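Local coordinates for protein octaprenyl-diphosphate synthase (PDB 3RMG) that probably acts as a magnesium-dependent prenyltransferase of the FPP/GGPP synthase family, building polyprenyl diphosphate chains from isoprenoid units, at residues Arg51-Leu54 and Val55-Ala59; Gly63-Pro67 and Ala68-Ala72. All coordinates share one frame; numbering follows the deposited sequence.

Contact 1. Residues Arg51-Leu54 and Val55-Ala59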
ATOM      1  N   ARG A  51       0.184 -11.555  17.758  1.00 49.37           N
ATOM      2  CA  ARG A  51       1.351 -10.715  17.476  1.00 48.17           C
ATOM      3  C   ARG A  51       1.474  -9.505  18.407  1.00 44.37           C
ATOM      4  O   ARG A  51       2.559  -9.213  18.890  1.00 49.11           O
ATOM      5  CB  ARG A  51       1.388 -10.286  16.001  1.00 47.01           C
ATOM      6  CG  ARG A  51       1.658 -11.424  15.037  1.00 49.28           C
ATOM      7  CD  ARG A  51       1.265 -11.053  13.593  1.00 46.65           C
ATOM      8  NE  ARG A  51       1.226 -12.243  12.757  1.00 69.86           N
ATOM      9  CZ  ARG A  51       0.118 -12.904  12.437  1.00 72.27           C
ATOM     10  NH1 ARG A  51      -1.064 -12.470  12.853  1.00 69.06           N
ATOM     11  NH2 ARG A  51       0.195 -13.988  11.675  1.00 78.84           N
ATOM     12  N   PRO A  52       0.368  -8.780  18.641  1.00 43.98           N
ATOM     13  CA  PRO A  52       0.410  -7.695  19.623  1.00 43.85           C
ATOM     14  C   PRO A  52       0.867  -8.165  20.999  1.00 38.55           C
ATOM     15  O   PRO A  52       1.643  -7.471  21.657  1.00 44.94           O
ATOM     16  CB  PRO A  52      -1.037  -7.203  19.654  1.00 44.23           C
ATOM     17  CG  PRO A  52      -1.495  -7.428  18.256  1.00 42.73           C
ATOM     18  CD  PRO A  52      -0.901  -8.777  17.896  1.00 45.88           C
ATOM     19  N   ILE A  53       0.421  -9.337  21.434  1.00 37.94           N
ATOM     20  CA  ILE A  53       0.903  -9.857  22.715  1.00 41.20           C
ATOM     21  C   ILE A  53       2.423 -10.070  22.681  1.00 41.43           C
ATOM     22  O   ILE A  53       3.126  -9.773  23.644  1.00 43.99           O
ATOM     23  CB  ILE A  53       0.176 -11.143  23.132  1.00 38.60           C
ATOM     24  CG1 ILE A  53      -1.230 -10.815  23.645  1.00 42.57           C
ATOM     25  CG2 ILE A  53       0.953 -11.858  24.201  1.00 41.10           C
ATOM     26  CD1 ILE A  53      -2.172 -12.015  23.650  1.00 41.74           C
ATOM     27  N   LEU A  54       2.937 -10.567  21.563  1.00 38.03           N
ATOM     28  CA  LEU A  54       4.378 -10.719  21.419  1.00 37.90           C
ATOM     29  C   LEU A  54       5.108  -9.364  21.527  1.00 41.12           C
ATOM     30  O   LEU A  54       6.128  -9.252  22.202  1.00 33.73           O
ATOM     31  CB  LEU A  54       4.720 -11.388  20.090  1.00 35.95           C
ATOM     32  CG  LEU A  54       6.178 -11.783  19.902  1.00 37.40           C
ATOM     33  CD1 LEU A  54       6.601 -12.666  21.067  1.00 39.84           C
ATOM     34  CD2 LEU A  54       6.399 -12.495  18.570  1.00 36.76           C
ATOM     35  N   VAL A  55       4.603  -8.345  20.839  1.00 37.61           N
ATOM     36  CA  VAL A  55       5.257  -7.045  20.858  1.00 38.41           C
ATOM     37  C   VAL A  55       5.354  -6.531  22.294  1.00 40.08           C
ATOM     38  O   VAL A  55       6.405  -6.059  22.721  1.00 38.57           O
ATOM     39  CB  VAL A  55       4.485  -6.004  20.013  1.00 39.91           C
ATOM     40  CG1 VAL A  55       5.125  -4.614  20.182  1.00 33.86           C
ATOM     41  CG2 VAL A  55       4.435  -6.426  18.531  1.00 36.82           C
ATOM     42  N   LEU A  56       4.249  -6.636  23.032  1.00 36.18           N
ATOM     43  CA  LEU A  56       4.194  -6.148  24.400  1.00 38.27           C
ATOM     44  C   LEU A  56       5.119  -6.942  25.308  1.00 41.98           C
ATOM     45  O   LEU A  56       5.908  -6.348  26.058  1.00 42.67           O
ATOM     46  CB  LEU A  56       2.753  -6.143  24.932  1.00 36.68           C
ATOM     47  CG  LEU A  56       1.793  -5.344  24.040  1.00 41.75           C
ATOM     48  CD1 LEU A  56       0.378  -5.406  24.533  1.00 33.51           C
ATOM     49  CD2 LEU A  56       2.251  -3.899  23.920  1.00 35.26           C
ATOM     50  N   LEU A  57       5.047  -8.273  25.251  1.00 33.87           N
ATOM     51  CA  LEU A  57       5.918  -9.072  26.124  1.00 34.47           C
ATOM     52  C   LEU A  57       7.400  -8.787  25.871  1.00 35.22           C
ATOM     53  O   LEU A  57       8.161  -8.587  26.822  1.00 33.83           O
ATOM     54  CB  LEU A  57       5.618 -10.572  26.042  1.00 30.03           C
ATOM     55  CG  LEU A  57       4.264 -11.077  26.559  1.00 31.78           C
ATOM     56  CD1 LEU A  57       4.060 -12.504  26.200  1.00 31.61           C
ATOM     57  CD2 LEU A  57       4.112 -10.896  28.062  1.00 38.19           C
ATOM     58  N   VAL A  58       7.820  -8.758  24.603  1.00 38.82           N
ATOM     59  CA  VAL A  58       9.249  -8.523  24.285  1.00 31.89           C
ATOM     60  C   VAL A  58       9.727  -7.176  24.818  1.00 31.91           C
ATOM     61  O   VAL A  58      10.824  -7.068  25.349  1.00 40.09           O
ATOM     62  CB  VAL A  58       9.537  -8.606  22.748  1.00 34.64           C
ATOM     63  CG1 VAL A  58      10.918  -7.995  22.395  1.00 31.80           C
ATOM     64  CG2 VAL A  58       9.477 -10.017  22.298  1.00 30.58           C
ATOM     65  N   ALA A  59       8.910  -6.143  24.665  1.00 30.93           N
ATOM     66  CA  ALA A  59       9.295  -4.816  25.151  1.00 41.01           C
ATOM     67  C   ALA A  59       9.467  -4.846  26.664  1.00 39.65           C
ATOM     68  O   ALA A  59      10.413  -4.257  27.215  1.00 32.15           O
ATOM     69  CB  ALA A  59       8.270  -3.752  24.735  1.00 36.26           C
TER
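Ile53 and Leu57 sit one helical turn apart, and their side chains run side by side, pointing the same way. The touching atoms are Ile53 CG2 and Leu57 CD1, 3.8 Å apart. Ile53 can offer this methyl because its CG2 stands opposite the backbone N while CG1 lies beside that N (chi1 -76°), which sets the gamma methyl toward the next turn. Leu57 answers from its own side: with CG anti to the carbonyl carbon (chi1 -66°), its branch leans back along the helix, and CG comes within 3.4 Å of Ile53 O. An alanine at Leu57 would lose CG and both methyls, which would probably leave Ile53 CG2 without its neighbour and open a gap toward Ile13 and Ala313. The second apolar pair is looser, Leu54 CD1 meeting Val58 CG2 at 4.1 Å with the two side chains obliquely crossed. Beneath both pairs lies the regular i to i+4 backbone pattern. Leu57 N donates to Ile53 O at 2.9 Å with an N-H...O angle of 171°, and Val58 N donates to Leu54 O at 3.0 Å. Val55 N reaches Arg51 O in the same manner. Pro52 O accepts from Leu56 N, while Leu56 CG rests 3.2 Å from that oxygen. Elsewhere, Val55 and Val58 lean on helix 174-188, while Leu54 and Leu57 lean on helix 309-323. Arg51 is the polar exception, its partly exposed side chain meeting Glu77 and His80. For the rest, four backbone bonds satisfy the carbonyls of Arg51-Leu54, so that the buried aliphatic side chains of helix 50-62 can pack against their neighbours mainly through dispersion and the exclusion of water.

Contact 2. Residues Gly63-Pro67 and Ala68-Ala72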
ATOM      1  N   GLY A  63      11.965  -2.978  29.299  1.00 54.65           N
ATOM      2  CA  GLY A  63      11.494  -1.786  29.983  1.00 57.53           C
ATOM      3  C   GLY A  63       9.989  -1.668  30.019  1.00 54.96           C
ATOM      4  O   GLY A  63       9.267  -2.656  29.921  1.00 60.23           O
ATOM      5  N   ALA A  64       9.511  -0.448  30.180  1.00 52.26           N
ATOM      6  CA  ALA A  64       8.087  -0.209  30.168  1.00 50.26           C
ATOM      7  C   ALA A  64       7.674   0.022  28.724  1.00 48.00           C
ATOM      8  O   ALA A  64       8.452   0.513  27.914  1.00 49.95           O
ATOM      9  CB  ALA A  64       7.733   0.999  31.028  1.00 46.23           C
ATOM     10  N   VAL A  65       6.444  -0.350  28.415  1.00 43.73           N
ATOM     11  CA  VAL A  65       5.866  -0.121  27.110  1.00 44.41           C
ATOM     12  C   VAL A  65       5.677   1.372  26.887  1.00 49.56           C
ATOM     13  O   VAL A  65       5.080   2.055  27.726  1.00 47.77           O
ATOM     14  CB  VAL A  65       4.486  -0.786  27.044  1.00 48.34           C
ATOM     15  CG1 VAL A  65       3.644  -0.194  25.917  1.00 42.12           C
ATOM     16  CG2 VAL A  65       4.634  -2.296  26.942  1.00 36.94           C
ATOM     17  N   THR A  66       6.184   1.876  25.765  1.00 50.95           N
ATOM     18  CA  THR A  66       6.024   3.283  25.412  1.00 50.76           C
ATOM     19  C   THR A  66       4.973   3.401  24.321  1.00 49.48           C
ATOM     20  O   THR A  66       4.554   2.399  23.745  1.00 46.71           O
ATOM     21  CB  THR A  66       7.334   3.892  24.884  1.00 51.38           C
ATOM     22  OG1 THR A  66       7.608   3.359  23.584  1.00 62.42           O
ATOM     23  CG2 THR A  66       8.491   3.564  25.802  1.00 48.03           C
ATOM     24  N   PRO A  67       4.542   4.632  24.028  1.00 49.79           N
ATOM     25  CA  PRO A  67       3.582   4.861  22.951  1.00 48.28           C
ATOM     26  C   PRO A  67       4.157   4.430  21.594  1.00 45.79           C
ATOM     27  O   PRO A  67       3.407   4.053  20.696  1.00 43.46           O
ATOM     28  CB  PRO A  67       3.358   6.382  22.988  1.00 56.28           C
ATOM     29  CG  PRO A  67       3.859   6.841  24.328  1.00 50.70           C
ATOM     30  CD  PRO A  67       4.956   5.881  24.692  1.00 53.77           C
ATOM     31  N   ALA A  68       5.477   4.466  21.460  1.00 43.06           N
ATOM     32  CA  ALA A  68       6.146   3.914  20.270  1.00 45.43           C
ATOM     33  C   ALA A  68       5.919   2.403  20.118  1.00 44.24           C
ATOM     34  O   ALA A  68       5.769   1.905  19.003  1.00 41.15           O
ATOM     35  CB  ALA A  68       7.653   4.230  20.295  1.00 43.37           C
ATOM     36  N   THR A  69       5.896   1.681  21.240  1.00 40.47           N
ATOM     37  CA  THR A  69       5.657   0.239  21.218  1.00 35.33           C
ATOM     38  C   THR A  69       4.270  -0.033  20.686  1.00 36.69           C
ATOM     39  O   THR A  69       4.085  -0.878  19.819  1.00 42.70           O
ATOM     40  CB  THR A  69       5.742  -0.371  22.633  1.00 40.42           C
ATOM     41  OG1 THR A  69       6.990  -0.022  23.234  1.00 41.74           O
ATOM     42  CG2 THR A  69       5.633  -1.874  22.575  1.00 35.51           C
ATOM     43  N   LEU A  70       3.288   0.692  21.213  1.00 40.89           N
ATOM     44  CA  LEU A  70       1.917   0.580  20.726  1.00 38.41           C
ATOM     45  C   LEU A  70       1.776   0.926  19.246  1.00 40.44           C
ATOM     46  O   LEU A  70       1.083   0.209  18.522  1.00 42.66           O
ATOM     47  CB  LEU A  70       0.963   1.436  21.563  1.00 38.84           C
ATOM     48  CG  LEU A  70       1.107   1.184  23.065  1.00 44.03           C
ATOM     49  CD1 LEU A  70       0.368   2.254  23.867  1.00 46.33           C
ATOM     50  CD2 LEU A  70       0.618  -0.210  23.405  1.00 39.86           C
ATOM     51  N   HIS A  71       2.410   2.008  18.784  1.00 40.59           N
ATOM     52  CA  HIS A  71       2.301   2.355  17.354  1.00 41.79           C
ATOM     53  C   HIS A  71       2.968   1.291  16.470  1.00 42.34           C
ATOM     54  O   HIS A  71       2.425   0.894  15.435  1.00 44.72           O
ATOM     55  CB  HIS A  71       2.840   3.757  17.049  1.00 43.52           C
ATOM     56  CG  HIS A  71       1.892   4.852  17.425  1.00 51.85           C
ATOM     57  ND1 HIS A  71       0.655   4.999  16.830  1.00 51.95           N
ATOM     58  CD2 HIS A  71       1.986   5.842  18.350  1.00 42.47           C
ATOM     59  CE1 HIS A  71       0.032   6.033  17.370  1.00 52.19           C
ATOM     60  NE2 HIS A  71       0.819   6.565  18.289  1.00 40.04           N
ATOM     61  N   ALA A  72       4.130   0.805  16.895  1.00 42.22           N
ATOM     62  CA  ALA A  72       4.763  -0.317  16.205  1.00 41.22           C
ATOM     63  C   ALA A  72       3.786  -1.478  16.042  1.00 40.22           C
ATOM     64  O   ALA A  72       3.576  -1.980  14.941  1.00 45.46           O
ATOM     65  CB  ALA A  72       5.991  -0.769  16.944  1.00 39.21           C
TER
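Val65 lays its CG1 methyl over the first turn of the helix, 3.9 Å from Thr69 CB and equally far from Leu70 CD2, crossing both side chains at about a right angle. The polar part of the contact centres on Thr66 and Thr69. Thr66 N donates to Thr69 OG1 at 3.3 Å with an N-H...O angle of 155°, while in return Thr69 N gives a long, weak bond of 3.4 Å to Thr66 OG1. The reciprocal pairing depends on opposite rotations: Thr66 OG1 is held between its own N and carbonyl carbon (chi1 71°), whereas Thr69 OG1 swings beside its N (chi1 -54°), back toward the preceding residues. Thr66 O adds weak bonds from Thr69 N and Leu70 N. One residue further on, the bond from His71 N to Pro67 O, 3.0 Å, is of the regular i to i+4 kind, and His71 CD2 lies obliquely 3.3 Å from the same oxygen. Both hydroxyls also reach beyond the turn: Thr69 OG1 is hydrogen-bonded to Ser188 OG, and Thr66 OG1 makes a weak bond with Ser188 O. His71 ND1 is hydrogen-bonded to ND1 of His125. Pro67, whose ring nitrogen carries no hydrogen, occupies the first position of the helix, where an amide proton would lack an intrahelical acceptor. Reciprocal bonds between the N-cap residue and the residue three positions on define a capping box, here formed by Thr66 and Thr69 at the start of helix 67-90 in this all-helical prenyl synthase fold.

How the contacts relate
From the N terminus the chain first meets contact 1, which lies wholly within helix 50-62 and closes no loop beyond single helical turns. After that helix ends, contact 2 follows, in which Val65, Thr66 and Pro67 join the loop to the first turn of helix 67-90. The two are therefore in series, neither nested nor crossed, with centres about 10 Å apart. They touch because the intervening turn brings the consecutive helices together: Val55 CG1 packs on Thr69 CG2 at 3.7 Å, and Leu56 CD2 lies 4.1 Å from Leu70 CD2. Ala59 also meets Thr69. Through Val58 and Thr69, both contacts reach the region around the end of helix 174-188.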